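Local coordinates for RabGDI protein (Plasmodium falciparum 3D7, PDB 3P1W) that probably acts as a Rab GDP-dissociation inhibitor, binding GDP-bound Rab GTPases and slowing their nucleotide release in protein transport, at residues A[33-38]-A[448-453]; A[42-47]-A[452-457]; A[62-67]-A[75-80]. All coordinates share one frame; numbering follows the deposited sequence. Where two conformers were deposited one is given.

Contact 1 of 3, residues A[33-38]-A[448-453]; sequences CILSGL and QIWENL
The six-membered ring of W450 lies against the backbone side of L38, with its atom CZ3 3.5 Å from L38 CB and CH2 3.6 Å from L38 O. CB meets the ring obliquely, while L38 CD1 stands 4.2 Å above the ring plane, towards the rim of one face. Because CG of W450 is anti to its backbone N (chi1 -177°), the indole is carried out across the gap between the helices. L35 fits its forked end into the notch between W450 and I449. Its CD2 arrives at the indole edge, near the ring plane and 4.1 Å from CE3; its CD1 meets I449 CG2 at 4.0 Å, the two side chains crossing at about a right angle. All four touching residues are buried, and 231 Å² is buried, both sides summed. The short helical segments cross at -38° with 11.3 Å between axes; the indole spans most of that interval to reach the L38 backbone, while L35 and I449 meet through their side-chain ends. Elsewhere L38 touches I105 of helix 101-108, and I449 touches F428 of strand 427-429. Helix 30-41 connects the parallel strands 20-26 and 46-49, so this is C-terminal helix packing on the crossover helix of a Rossmann-like beta-alpha-beta unit.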
loop_
_atom_site.group_PDB
_atom_site.type_symbol
_atom_site.label_atom_id
_atom_site.label_comp_id
_atom_site.label_asym_id
_atom_site.label_seq_id
_atom_site.Cartn_x
_atom_site.Cartn_y
_atom_site.Cartn_z
ATOM N N CYS A 33 6.420 -7.801 10.326
ATOM C CA CYS A 33 6.536 -9.182 9.866
ATOM C C CYS A 33 7.577 -9.331 8.745
ATOM O O CYS A 33 8.437 -10.242 8.776
ATOM C CB CYS A 33 5.201 -9.680 9.394
ATOM S SG CYS A 33 4.028 -9.896 10.714
ATOM N N ILE A 34 7.522 -8.424 7.771
ATOM C CA ILE A 34 8.472 -8.431 6.643
ATOM C C ILE A 34 9.917 -8.225 7.118
ATOM O O ILE A 34 10.847 -8.974 6.713
ATOM C CB ILE A 34 8.074 -7.357 5.565
ATOM C CG1 ILE A 34 6.717 -7.715 4.954
ATOM C CG2 ILE A 34 9.153 -7.247 4.509
ATOM C CD1 ILE A 34 5.981 -6.554 4.206
ATOM N N LEU A 35 10.112 -7.251 8.001
ATOM C CA LEU A 35 11.422 -6.986 8.575
ATOM C C LEU A 35 11.910 -8.181 9.408
ATOM O O LEU A 35 13.079 -8.543 9.348
ATOM C CB LEU A 35 11.405 -5.705 9.424
ATOM C CG LEU A 35 11.457 -4.398 8.627
ATOM C CD1 LEU A 35 10.951 -3.214 9.444
ATOM C CD2 LEU A 35 12.844 -4.143 8.071
ATOM N N SER A 36 11.011 -8.808 10.165
ATOM C CA SER A 36 11.352 -10.012 10.928
ATOM C C SER A 36 11.841 -11.131 9.999
ATOM O O SER A 36 12.832 -11.833 10.303
ATOM C CB SER A 36 10.147 -10.511 11.747
ATOM O OG SER A 36 9.770 -9.574 12.744
ATOM N N GLY A 37 11.135 -11.299 8.880
ATOM C CA GLY A 37 11.487 -12.250 7.830
ATOM C C GLY A 37 12.882 -12.022 7.281
ATOM O O GLY A 37 13.691 -12.957 7.216
ATOM N N LEU A 38 13.171 -10.775 6.916
ATOM C CA LEU A 38 14.505 -10.383 6.454
ATOM C C LEU A 38 15.604 -10.604 7.502
ATOM O O LEU A 38 16.712 -11.069 7.162
ATOM C CB LEU A 38 14.498 -8.916 6.033
ATOM C CG LEU A 38 13.718 -8.607 4.748
ATOM C CD1 LEU A 38 13.558 -7.110 4.604
ATOM C CD2 LEU A 38 14.450 -9.212 3.544
ATOM N N GLN A 448 13.951 1.678 4.327
ATOM C CA GLN A 448 14.702 2.732 5.016
ATOM C C GLN A 448 15.112 2.234 6.411
ATOM O O GLN A 448 16.265 2.393 6.824
ATOM C CB GLN A 448 13.872 4.024 5.111
ATOM C CG GLN A 448 14.647 5.296 5.506
ATOM C CD GLN A 448 13.744 6.520 5.725
ATOM O OE1 GLN A 448 13.048 6.631 6.738
ATOM N NE2 GLN A 448 13.761 7.440 4.776
ATOM N N ILE A 449 14.188 1.615 7.137
ATOM C CA ILE A 449 14.532 1.034 8.440
ATOM C C ILE A 449 15.673 0.009 8.282
ATOM O O ILE A 449 16.691 0.109 8.987
ATOM C CB ILE A 449 13.315 0.405 9.124
ATOM C CG1 ILE A 449 12.344 1.520 9.552
ATOM C CG2 ILE A 449 13.768 -0.476 10.304
ATOM C CD1 ILE A 449 10.987 1.015 10.044
ATOM N N TRP A 450 15.535 -0.927 7.336
ATOM C CA TRP A 450 16.592 -1.923 7.075
ATOM C C TRP A 450 17.977 -1.297 6.799
ATOM O O TRP A 450 18.984 -1.690 7.417
ATOM C CB TRP A 450 16.218 -2.862 5.918
ATOM C CG TRP A 450 17.262 -3.920 5.697
ATOM C CD1 TRP A 450 18.345 -3.860 4.848
ATOM C CD2 TRP A 450 17.352 -5.174 6.368
ATOM N NE1 TRP A 450 19.096 -5.013 4.948
ATOM C CE2 TRP A 450 18.508 -5.834 5.877
ATOM C CE3 TRP A 450 16.566 -5.815 7.331
ATOM C CZ2 TRP A 450 18.881 -7.091 6.319
ATOM C CZ3 TRP A 450 16.951 -7.078 7.771
ATOM C CH2 TRP A 450 18.093 -7.698 7.266
ATOM N N GLU A 451 18.020 -0.327 5.891
ATOM C CA GLU A 451 19.260 0.383 5.562
ATOM C C GLU A 451 19.978 0.918 6.809
ATOM O O GLU A 451 21.216 0.856 6.907
ATOM C CB GLU A 451 18.993 1.552 4.605
ATOM C CG GLU A 451 20.228 2.430 4.286
ATOM C CD GLU A 451 19.979 3.507 3.207
ATOM O OE1 GLU A 451 18.819 3.843 2.923
ATOM O OE2 GLU A 451 20.968 4.027 2.648
ATOM N N ASN A 452 19.197 1.469 7.732
ATOM C CA ASN A 452 19.733 2.154 8.911
ATOM C C ASN A 452 20.005 1.255 10.099
ATOM O O ASN A 452 20.741 1.643 11.008
ATOM C CB ASN A 452 18.803 3.301 9.299
ATOM C CG ASN A 452 18.892 4.454 8.326
ATOM O OD1 ASN A 452 19.913 5.122 8.260
ATOM N ND2 ASN A 452 17.837 4.687 7.569
ATOM N N LEU A 453 19.422 0.058 10.091
ATOM C CA LEU A 453 19.749 -0.961 11.071
ATOM C C LEU A 453 21.167 -1.445 10.850
ATOM O O LEU A 453 21.931 -1.554 11.793
ATOM C CB LEU A 453 18.836 -2.188 10.953
ATOM C CG LEU A 453 17.378 -2.176 11.408
ATOM C CD1 LEU A 453 16.733 -3.501 10.993
ATOM C CD2 LEU A 453 17.247 -1.985 12.898
#

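Contact 2 of 3, residues A[42-47]-A[452-457]; sequences YGKKIL and NLWGQK
At the turn that leads from helix 30-41 into strand 46-49, K44 lays its side chain over one face of the W454 indole, at the C-terminal end of helix 440-454. The two side chains come from opposite directions. Contact runs along much of the lysine chain: CD is 3.8 Å from W454 CH2, and CE is 3.6 Å from the same atom. Measured to the centroid of the six-membered ring, CE sits at 3.9 Å and 22° off the normal, a CH-pi contact over the face. NZ is at 4.3 Å and 32° off the normal, which makes the cation-pi component off-centre. The bend at chi2 (-79°) followed by an extended end sets this course across the ring. What places K44 is a Schellman motif: G43, with positive phi, is the C-prime residue, G43 N pairing with S40 O and K44 N with L39 O as the helix of the beta-alpha-beta unit ends. The opposite face of the indole is covered towards its rim by L453 CB, and W450 meets W454 edge-to-face. W454 was modelled in two conformers, so the lysine geometry applies to one of them and its strength is uncertain. K44 also touches D22 of strand 20-26, whose OD2 accepts a hydrogen bond from K45 N.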
loop_
_atom_site.group_PDB
_atom_site.type_symbol
_atom_site.label_atom_id
_atom_site.label_comp_id
_atom_site.label_asym_id
_atom_site.label_seq_id
_atom_site.Cartn_x
_atom_site.Cartn_y
_atom_site.Cartn_z
ATOM N N TYR A 42 18.680 -13.356 7.148
ATOM C CA TYR A 42 20.100 -12.989 7.199
ATOM C C TYR A 42 20.773 -13.419 8.516
ATOM O O TYR A 42 21.795 -12.862 8.912
ATOM C CB TYR A 42 20.290 -11.482 6.954
ATOM C CG TYR A 42 20.175 -11.074 5.498
ATOM C CD1 TYR A 42 19.010 -10.495 5.005
ATOM C CD2 TYR A 42 21.239 -11.265 4.610
ATOM C CE1 TYR A 42 18.900 -10.110 3.669
ATOM C CE2 TYR A 42 21.135 -10.892 3.270
ATOM C CZ TYR A 42 19.962 -10.310 2.806
ATOM O OH TYR A 42 19.842 -9.933 1.484
ATOM N N GLY A 43 20.176 -14.397 9.193
ATOM C CA GLY A 43 20.820 -15.082 10.299
ATOM C C GLY A 43 20.739 -14.375 11.636
ATOM O O GLY A 43 21.458 -14.738 12.549
ATOM N N LYS A 44 19.867 -13.374 11.780
ATOM C CA LYS A 44 19.793 -12.657 13.058
ATOM C C LYS A 44 18.863 -13.388 14.034
ATOM O O LYS A 44 17.947 -14.088 13.614
ATOM C CB LYS A 44 19.375 -11.196 12.867
ATOM C CG LYS A 44 20.391 -10.358 12.067
ATOM C CD LYS A 44 21.565 -9.933 12.920
ATOM C CE LYS A 44 22.691 -9.306 12.099
ATOM N NZ LYS A 44 23.890 -9.073 12.960
ATOM N N LYS A 45 19.144 -13.256 15.333
ATOM C CA LYS A 45 18.344 -13.891 16.382
ATOM C C LYS A 45 17.291 -12.891 16.854
ATOM O O LYS A 45 17.636 -11.820 17.351
ATOM C CB LYS A 45 19.228 -14.331 17.558
ATOM C CG LYS A 45 18.419 -14.907 18.730
ATOM C CD LYS A 45 19.249 -15.657 19.760
ATOM C CE LYS A 45 18.312 -16.341 20.747
ATOM N NZ LYS A 45 19.024 -16.841 21.942
ATOM N N ILE A 46 16.017 -13.250 16.704
ATOM C CA ILE A 46 14.923 -12.313 16.940
ATOM C C ILE A 46 13.823 -12.906 17.810
ATOM O O ILE A 46 13.661 -14.130 17.893
ATOM C CB ILE A 46 14.272 -11.826 15.597
ATOM C CG1 ILE A 46 13.478 -12.946 14.901
ATOM C CG2 ILE A 46 15.329 -11.278 14.654
ATOM C CD1 ILE A 46 12.723 -12.496 13.612
ATOM N N LEU A 47 13.060 -12.009 18.427
ATOM C CA LEU A 47 11.842 -12.344 19.160
ATOM C C LEU A 47 10.783 -11.362 18.657
ATOM O O LEU A 47 11.062 -10.166 18.573
ATOM C CB LEU A 47 12.043 -12.136 20.648
ATOM C CG LEU A 47 10.840 -12.378 21.573
ATOM C CD1 LEU A 47 10.299 -13.803 21.457
ATOM C CD2 LEU A 47 11.204 -12.070 23.036
ATOM N N ASN A 452 19.197 1.469 7.732
ATOM C CA ASN A 452 19.733 2.154 8.911
ATOM C C ASN A 452 20.005 1.255 10.099
ATOM O O ASN A 452 20.741 1.643 11.008
ATOM C CB ASN A 452 18.803 3.301 9.299
ATOM C CG ASN A 452 18.892 4.454 8.326
ATOM O OD1 ASN A 452 19.913 5.122 8.260
ATOM N ND2 ASN A 452 17.837 4.687 7.569
ATOM N N LEU A 453 19.422 0.058 10.091
ATOM C CA LEU A 453 19.749 -0.961 11.071
ATOM C C LEU A 453 21.167 -1.445 10.850
ATOM O O LEU A 453 21.931 -1.554 11.793
ATOM C CB LEU A 453 18.836 -2.188 10.953
ATOM C CG LEU A 453 17.378 -2.176 11.408
ATOM C CD1 LEU A 453 16.733 -3.501 10.993
ATOM C CD2 LEU A 453 17.247 -1.985 12.898
ATOM N N TRP A 454 21.524 -1.732 9.603
ATOM C CA TRP A 454 22.830 -2.323 9.307
ATOM C C TRP A 454 23.723 -1.465 8.413
ATOM O O TRP A 454 24.826 -1.884 8.062
ATOM C CB TRP A 454 22.630 -3.705 8.689
ATOM C CG TRP A 454 21.622 -4.515 9.445
ATOM C CD1 TRP A 454 20.401 -4.938 8.995
ATOM C CD2 TRP A 454 21.735 -4.975 10.799
ATOM N NE1 TRP A 454 19.755 -5.644 9.986
ATOM C CE2 TRP A 454 20.553 -5.681 11.101
ATOM C CE3 TRP A 454 22.725 -4.864 11.783
ATOM C CZ2 TRP A 454 20.336 -6.276 12.344
ATOM C CZ3 TRP A 454 22.505 -5.452 13.015
ATOM C CH2 TRP A 454 21.323 -6.148 13.284
ATOM N N GLY A 455 23.256 -0.275 8.043
ATOM C CA GLY A 455 24.092 0.672 7.287
ATOM C C GLY A 455 24.236 0.337 5.810
ATOM O O GLY A 455 24.995 0.993 5.093
ATOM N N GLN A 456 23.494 -0.660 5.341
ATOM C CA GLN A 456 23.601 -1.134 3.966
ATOM C C GLN A 456 22.210 -1.352 3.385
ATOM O O GLN A 456 21.360 -1.978 4.024
ATOM C CB GLN A 456 24.361 -2.457 3.941
ATOM C CG GLN A 456 23.588 -3.582 4.634
ATOM C CD GLN A 456 24.412 -4.810 4.910
ATOM O OE1 GLN A 456 25.551 -4.732 5.389
ATOM N NE2 GLN A 456 23.822 -5.977 4.631
ATOM N N LYS A 457 21.986 -0.848 2.174
ATOM C CA LYS A 457 20.728 -1.090 1.467
ATOM C C LYS A 457 20.572 -2.582 1.216
ATOM O O LYS A 457 21.559 -3.314 1.119
ATOM C CB LYS A 457 20.682 -0.328 0.134
ATOM C CG LYS A 457 20.753 1.196 0.280
ATOM C CD LYS A 457 20.353 1.926 -1.000
ATOM C CE LYS A 457 19.779 3.306 -0.689
ATOM N NZ LYS A 457 19.189 3.935 -1.893
#

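Contact 3 of 3, residues A[62-67]-A[75-80]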
loop_
_atom_site.group_PDB
_atom_site.type_symbol
_atom_site.label_atom_id
_atom_site.label_comp_id
_atom_site.label_asym_id
_atom_site.label_seq_id
_atom_site.Cartn_x
_atom_site.Cartn_y
_atom_site.Cartn_z
ATOM N N LEU A 62 -9.991 -9.263 9.317
ATOM C CA LEU A 62 -11.165 -9.579 10.167
ATOM C C LEU A 62 -12.208 -10.449 9.451
ATOM O O LEU A 62 -12.524 -10.238 8.276
ATOM C CB LEU A 62 -11.834 -8.289 10.644
ATOM C CG LEU A 62 -11.108 -7.356 11.642
ATOM C CD1 LEU A 62 -9.738 -7.004 11.155
ATOM C CD2 LEU A 62 -11.920 -6.052 11.850
ATOM N N ASN A 63 -12.756 -11.425 10.165
ATOM C CA ASN A 63 -13.936 -12.130 9.677
ATOM C C ASN A 63 -15.191 -11.325 9.995
ATOM O O ASN A 63 -15.096 -10.195 10.457
ATOM C CB ASN A 63 -13.996 -13.563 10.231
ATOM C CG ASN A 63 -14.139 -13.636 11.748
ATOM O OD1 ASN A 63 -14.434 -12.652 12.428
ATOM N ND2 ASN A 63 -13.929 -14.842 12.283
ATOM N N LEU A 64 -16.371 -11.890 9.761
ATOM C CA LEU A 64 -17.598 -11.138 10.032
ATOM C C LEU A 64 -17.756 -10.797 11.488
ATOM O O LEU A 64 -18.044 -9.664 11.823
ATOM C CB LEU A 64 -18.837 -11.936 9.634
ATOM C CG LEU A 64 -19.342 -11.863 8.232
ATOM C CD1 LEU A 64 -20.509 -12.857 8.157
ATOM C CD2 LEU A 64 -19.731 -10.440 7.878
ATOM N N THR A 65 -17.628 -11.805 12.357
ATOM C CA THR A 65 -17.756 -11.591 13.796
ATOM C C THR A 65 -16.872 -10.447 14.251
ATOM O O THR A 65 -17.304 -9.563 14.985
ATOM C CB THR A 65 -17.419 -12.860 14.575
ATOM O OG1 THR A 65 -18.397 -13.849 14.260
ATOM C CG2 THR A 65 -17.401 -12.617 16.092
ATOM N N ASN A 66 -15.632 -10.444 13.796
ATOM C CA ASN A 66 -14.703 -9.472 14.298
ATOM C C ASN A 66 -14.908 -8.111 13.651
ATOM O O ASN A 66 -14.755 -7.118 14.322
ATOM C CB ASN A 66 -13.275 -10.003 14.239
ATOM C CG ASN A 66 -13.039 -11.090 15.281
ATOM O OD1 ASN A 66 -13.387 -10.935 16.464
ATOM N ND2 ASN A 66 -12.485 -12.202 14.850
ATOM N N LEU A 67 -15.354 -8.075 12.393
ATOM C CA LEU A 67 -15.653 -6.812 11.726
ATOM C C LEU A 67 -16.773 -6.126 12.497
ATOM O O LEU A 67 -16.681 -4.944 12.851
ATOM C CB LEU A 67 -16.058 -7.073 10.274
ATOM C CG LEU A 67 -16.301 -5.913 9.347
ATOM C CD1 LEU A 67 -14.980 -5.146 9.118
ATOM C CD2 LEU A 67 -16.909 -6.417 8.032
ATOM N N GLU A 75 -24.836 -4.443 17.071
ATOM C CA GLU A 75 -25.654 -5.010 15.999
ATOM C C GLU A 75 -25.476 -6.514 15.812
ATOM O O GLU A 75 -24.374 -7.046 15.993
ATOM C CB GLU A 75 -25.292 -4.334 14.667
ATOM C CG GLU A 75 -25.732 -2.882 14.581
ATOM C CD GLU A 75 -25.545 -2.274 13.205
ATOM O OE1 GLU A 75 -25.805 -2.938 12.181
ATOM O OE2 GLU A 75 -25.135 -1.109 13.161
ATOM N N ASN A 76 -26.556 -7.175 15.419
ATOM C CA ASN A 76 -26.508 -8.555 14.965
ATOM C C ASN A 76 -25.881 -8.564 13.584
ATOM O O ASN A 76 -26.065 -7.626 12.803
ATOM C CB ASN A 76 -27.912 -9.164 14.839
ATOM C CG ASN A 76 -28.600 -9.386 16.176
ATOM O OD1 ASN A 76 -27.956 -9.629 17.195
ATOM N ND2 ASN A 76 -29.935 -9.295 16.171
ATOM N N ILE A 77 -25.165 -9.629 13.261
ATOM C CA ILE A 77 -24.623 -9.778 11.909
ATOM C C ILE A 77 -25.757 -10.250 11.011
ATOM O O ILE A 77 -26.421 -11.234 11.342
ATOM C CB ILE A 77 -23.480 -10.812 11.886
ATOM C CG1 ILE A 77 -22.332 -10.360 12.790
ATOM C CG2 ILE A 77 -22.968 -11.026 10.460
ATOM C CD1 ILE A 77 -21.458 -11.497 13.286
ATOM N N PRO A 78 -26.000 -9.559 9.884
ATOM C CA PRO A 78 -27.044 -10.019 8.982
ATOM C C PRO A 78 -26.822 -11.453 8.485
ATOM O O PRO A 78 -25.722 -11.807 8.053
ATOM C CB PRO A 78 -26.968 -9.017 7.831
ATOM C CG PRO A 78 -26.452 -7.779 8.460
ATOM C CD PRO A 78 -25.449 -8.254 9.459
ATOM N N SER A 79 -27.879 -12.262 8.556
ATOM C CA SER A 79 -27.846 -13.642 8.073
ATOM C C SER A 79 -27.407 -13.785 6.630
ATOM O O SER A 79 -26.782 -14.776 6.279
ATOM C CB SER A 79 -29.223 -14.297 8.216
ATOM O OG SER A 79 -29.447 -14.584 9.575
ATOM N N LYS A 80 -27.727 -12.805 5.794
ATOM C CA LYS A 80 -27.401 -12.905 4.374
ATOM C C LYS A 80 -25.905 -12.957 4.091
ATOM O O LYS A 80 -25.513 -13.316 2.983
ATOM C CB LYS A 80 -28.048 -11.783 3.564
ATOM C CG LYS A 80 -27.583 -10.375 3.865
ATOM C CD LYS A 80 -28.325 -9.419 2.951
ATOM C CE LYS A 80 -27.964 -7.974 3.207
ATOM N NZ LYS A 80 -28.681 -7.085 2.242
#
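N63 OD1 accepts a hydrogen bond from N66 N at 2.9 Å, with an N-H...O angle of 157°, and so caps the first turn of the helix that presents L64 and T65 to I77. The C=O...N angle of 169° puts the donor almost straight ahead of the amide oxygen. A backbone bond from L67 N to N63 O, also 2.9 Å, closes the same turn. Against it, I77 divides its two branches between neighbouring residues. CG2, anti to the backbone N, meets the end of L64, 3.8 Å from CD1 and somewhat farther from CD2. CD1, at the end of the other branch, comes instead onto the backbone of T65, 3.7 Å from its CA and 4.0 Å from its N. The CB of T65 is directed away from the loop, yet OG1 is still 4.0 Å from I77 CD1; its polar partner is N84 ND2, to which it is hydrogen-bonded. The patch is small and largely apolar, burying 136 Å², both sides summed, with L64 buried and I77 partly exposed. Farther along helix 64-71, Y68 touches both I77 and P78, while Y81 and W87 of the following loop pack on L64. Just before the helix, L62 pairs through its backbone with V89, tying this helix-and-loop unit to the small antiparallel sheet of strands 61-62 and 89-90.

In the fold
Contacts 1 and 2 form one continuous region, with centres about 7 Å apart: both use helix 440-454 and share N452 and L453, and Y42 touches W450 between them. Their first segments follow each other in the chain, on helix 30-41 and on its exit into strand 46-49. Together they bring residues from the two ends of the chain, more than 400 positions apart, side by side on the Rossmann-like sheet. Contact 3 falls between those ends in sequence but is local, joining helix 64-71 to the loop that follows it. Its centre lies about 35 Å from that of contact 1 and about 41 Å from that of contact 2, without touching either.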